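Local coordinates for Glyco_hydro_cc domain-containing protein (Blastomyces gilchristii, PDB 6UB0) that probably hydrolyses beta-1,3-glucan as a curdlan-specific exo-glucanase of glycoside hydrolase family GH128 and binds laminaribiose in its glycan pocket, at residues A[44-49]-A[53-58]. Residues are numbered along the deposited sequence; the frame is centred on the assembly and turned at random.
With BGC (beta-D-glucopyranose), chain B.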
ATOM      1  N   PRO A  44       6.118  -5.049  -6.911  1.00 26.16           N
ATOM      2  CA  PRO A  44       5.964  -4.102  -8.013  1.00 26.02           C
ATOM      3  C   PRO A  44       4.602  -3.407  -7.985  1.00 24.35           C
ATOM      4  O   PRO A  44       3.635  -4.023  -7.517  1.00 24.98           O
ATOM      5  CB  PRO A  44       6.122  -4.990  -9.261  1.00 26.87           C
ATOM      6  CG  PRO A  44       6.867  -6.185  -8.751  1.00 28.43           C
ATOM      7  CD  PRO A  44       6.350  -6.414  -7.348  1.00 27.93           C
ATOM      8  N   MET A  45       4.592  -2.137  -8.414  1.00 24.73           N
ATOM      9  CA  MET A  45       3.346  -1.350  -8.601  1.00 23.23           C
ATOM     10  C   MET A  45       3.170  -0.903 -10.052  1.00 23.80           C
ATOM     11  O   MET A  45       4.073  -0.315 -10.634  1.00 25.62           O
ATOM     12  CB  MET A  45       3.292  -0.169  -7.641  1.00 22.28           C
ATOM     13  CG  MET A  45       2.156   0.792  -8.008  1.00 21.92           C
ATOM     14  SD  MET A  45       2.025   2.207  -6.913  1.00 22.48           S
ATOM     15  CE  MET A  45       1.039   1.552  -5.577  1.00 20.30           C
ATOM     16  N   LEU A  46       1.980  -1.175 -10.581  1.00 24.71           N
ATOM     17  CA  LEU A  46       1.396  -0.461 -11.747  1.00 25.48           C
ATOM     18  C   LEU A  46       0.739   0.832 -11.253  1.00 23.80           C
ATOM     19  O   LEU A  46      -0.335   0.772 -10.758  1.00 23.71           O
ATOM     20  CB  LEU A  46       0.385  -1.372 -12.442  1.00 27.17           C
ATOM     21  CG  LEU A  46      -0.221  -0.773 -13.709  1.00 26.36           C
ATOM     22  CD1 LEU A  46       0.881  -0.156 -14.541  1.00 26.93           C
ATOM     23  CD2 LEU A  46      -1.008  -1.829 -14.518  1.00 27.30           C
ATOM     24  N   TRP A  47       1.451   1.941 -11.332  1.00 23.41           N
ATOM     25  CA  TRP A  47       1.097   3.223 -10.667  1.00 24.21           C
ATOM     26  C   TRP A  47      -0.146   3.832 -11.312  1.00 24.50           C
ATOM     27  O   TRP A  47      -0.940   4.456 -10.604  1.00 25.64           O
ATOM     28  CB  TRP A  47       2.299   4.152 -10.773  1.00 25.52           C
ATOM     29  CG  TRP A  47       2.123   5.445 -10.054  1.00 26.68           C
ATOM     30  CD1 TRP A  47       2.476   5.728  -8.769  1.00 25.78           C
ATOM     31  CD2 TRP A  47       1.477   6.620 -10.571  1.00 27.63           C
ATOM     32  NE1 TRP A  47       2.184   7.028  -8.477  1.00 27.13           N
ATOM     33  CE2 TRP A  47       1.526   7.583  -9.549  1.00 27.40           C
ATOM     34  CE3 TRP A  47       0.891   6.962 -11.802  1.00 29.18           C
ATOM     35  CZ2 TRP A  47       1.015   8.875  -9.737  1.00 29.28           C
ATOM     36  CZ3 TRP A  47       0.374   8.231 -11.976  1.00 30.00           C
ATOM     37  CH2 TRP A  47       0.434   9.167 -10.951  1.00 29.17           C
ATOM     38  N   GLY A  48      -0.192   3.730 -12.629  1.00 26.94           N
ATOM     39  CA  GLY A  48      -1.189   4.371 -13.503  1.00 28.41           C
ATOM     40  C   GLY A  48      -0.819   4.184 -14.971  1.00 31.41           C
ATOM     41  O   GLY A  48       0.203   3.580 -15.330  1.00 28.51           O
ATOM     42  N   PRO A  49      -1.603   4.827 -15.867  1.00 31.79           N
ATOM     43  CA  PRO A  49      -1.381   4.720 -17.306  1.00 34.77           C
ATOM     44  C   PRO A  49       0.054   4.918 -17.808  1.00 36.65           C
ATOM     45  O   PRO A  49       0.422   4.301 -18.815  1.00 40.10           O
ATOM     46  CB  PRO A  49      -2.211   5.881 -17.860  1.00 34.02           C
ATOM     47  CG  PRO A  49      -3.267   6.146 -16.817  1.00 33.54           C
ATOM     48  CD  PRO A  49      -2.646   5.777 -15.485  1.00 33.12           C
ATOM     49  N   GLY A  53       2.871   0.924 -20.708  1.00 41.57           N
ATOM     50  CA  GLY A  53       3.930   0.659 -21.686  1.00 45.57           C
ATOM     51  C   GLY A  53       4.847  -0.479 -21.291  1.00 46.14           C
ATOM     52  O   GLY A  53       5.167  -1.259 -22.165  1.00 49.38           O
ATOM     53  N   SER A  54       5.276  -0.560 -20.025  1.00 45.36           N
ATOM     54  CA  SER A  54       6.327  -1.510 -19.561  1.00 44.36           C
ATOM     55  C   SER A  54       5.751  -2.603 -18.653  1.00 41.09           C
ATOM     56  O   SER A  54       6.480  -3.559 -18.307  1.00 41.81           O
ATOM     57  CB  SER A  54       7.457  -0.770 -18.893  1.00 45.08           C
ATOM     58  OG  SER A  54       7.051  -0.260 -17.645  1.00 45.95           O
ATOM     59  N   TRP A  55       4.495  -2.468 -18.248  1.00 39.97           N
ATOM     60  CA  TRP A  55       3.896  -3.311 -17.182  1.00 38.40           C
ATOM     61  C   TRP A  55       4.060  -4.805 -17.498  1.00 41.67           C
ATOM     62  O   TRP A  55       4.405  -5.576 -16.603  1.00 43.01           O
ATOM     63  CB  TRP A  55       2.431  -2.964 -16.993  1.00 36.07           C
ATOM     64  CG  TRP A  55       1.818  -3.782 -15.920  1.00 33.75           C
ATOM     65  CD1 TRP A  55       0.731  -4.595 -16.014  1.00 34.23           C
ATOM     66  CD2 TRP A  55       2.291  -3.873 -14.573  1.00 32.18           C
ATOM     67  NE1 TRP A  55       0.503  -5.205 -14.816  1.00 34.09           N
ATOM     68  CE2 TRP A  55       1.409  -4.742 -13.899  1.00 31.86           C
ATOM     69  CE3 TRP A  55       3.342  -3.270 -13.868  1.00 31.37           C
ATOM     70  CZ2 TRP A  55       1.542  -5.014 -12.543  1.00 31.94           C
ATOM     71  CZ3 TRP A  55       3.488  -3.563 -12.528  1.00 31.12           C
ATOM     72  CH2 TRP A  55       2.607  -4.424 -11.881  1.00 31.02           C
ATOM     73  N   ASN A  56       3.796  -5.230 -18.731  1.00 43.53           N
ATOM     74  CA  ASN A  56       3.977  -6.663 -19.075  1.00 46.54           C
ATOM     75  C   ASN A  56       5.359  -7.067 -18.540  1.00 45.13           C
ATOM     76  O   ASN A  56       5.433  -8.068 -17.728  1.00 45.04           O
ATOM     77  CB  ASN A  56       3.671  -6.780 -20.560  1.00 49.97           C
ATOM     78  CG  ASN A  56       2.539  -5.805 -20.780  1.00 53.24           C
ATOM     79  OD1 ASN A  56       2.764  -4.591 -20.982  1.00 53.10           O
ATOM     80  ND2 ASN A  56       1.342  -6.256 -20.442  1.00 56.55           N
ATOM     81  N   ALA A  57       6.372  -6.373 -19.103  1.00 45.57           N
ATOM     82  CA  ALA A  57       7.809  -6.671 -18.932  1.00 46.21           C
ATOM     83  C   ALA A  57       8.128  -6.587 -17.456  1.00 45.36           C
ATOM     84  O   ALA A  57       8.833  -7.455 -16.954  1.00 49.76           O
ATOM     85  CB  ALA A  57       8.641  -5.697 -19.721  1.00 47.17           C
ATOM     86  N   ASP A  58       7.584  -5.577 -16.777  1.00 44.59           N
ATOM     87  CA  ASP A  58       7.916  -5.299 -15.354  1.00 42.15           C
ATOM     88  C   ASP A  58       7.344  -6.418 -14.482  1.00 40.46           C
ATOM     89  O   ASP A  58       8.110  -6.963 -13.681  1.00 40.62           O
ATOM     90  CB  ASP A  58       7.414  -3.917 -14.941  1.00 41.68           C
ATOM     91  CG  ASP A  58       7.977  -2.748 -15.738  1.00 40.94           C
ATOM     92  OD1 ASP A  58       9.190  -2.734 -16.006  1.00 42.76           O
ATOM     93  OD2 ASP A  58       7.189  -1.807 -16.001  1.00 41.51           O
TER
HETATM   94  C2  BGC B   2       3.900   9.529  -5.520  1.00 32.24           C
HETATM   95  C3  BGC B   2       5.048   8.596  -5.771  1.00 31.29           C
HETATM   96  C4  BGC B   2       6.106   8.937  -4.744  1.00 32.53           C
HETATM   97  C5  BGC B   2       5.514   8.861  -3.321  1.00 32.95           C
HETATM   98  C6  BGC B   2       6.369   9.265  -2.110  1.00 32.46           C
HETATM   99  C1  BGC B   2       3.400   9.489  -4.103  1.00 30.92           C
HETATM  100  O2  BGC B   2       2.861   9.076  -6.396  1.00 31.17           O
HETATM  101  O3  BGC B   2       5.508   8.595  -7.156  1.00 31.85           O
HETATM  102  O4  BGC B   2       7.147   8.003  -5.028  1.00 32.34           O
HETATM  103  O5  BGC B   2       4.419   9.765  -3.134  1.00 33.17           O
HETATM  104  O6  BGC B   2       6.957  10.559  -2.416  1.00 35.20           O
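In this TIM-barrel glycosidase, the segment following strand 41-42 runs past the glycan pocket, and Trp55 of helix 52-64 packs against Leu46 on the side of this segment turned away from the sugar. Leu46 CB sits over the six-membered ring of Trp55, 3.5 Å from the centroid and only 1° off the ring normal, a CH-pi contact. CG of Leu46 is anti to the backbone N (chi1 -177°), which carries the methyls on toward the five-membered ring. There CD2 lies over the same face, 3.6 Å from Trp55 CD1. The far rim of the indole reaches the backbone, with CZ3 of Trp55 3.4 Å from Leu46 N. Pro44 CB adds a looser apolar contact, 4.4 Å from Trp55 CH2. Trp55 NE1 has a weak hydrogen bond to Tyr96 O. No hydrogen bond joins the two segments; Leu46 and Pro44 hold the indole by apolar packing. Backbone bonds from Pro44 and Leu46 to Leu71 tie the segment to strand 69-71. The next residue, Trp47, turns its side chain away from the helix to the beta-D-glucopyranose. Gln81 OE1 and Asn10 ND2 are also hydrogen-bonded to this sugar. Trp47 NE1 donates from the indole edge to its O2 at 3.0 Å, with an N-H...O angle of 157°.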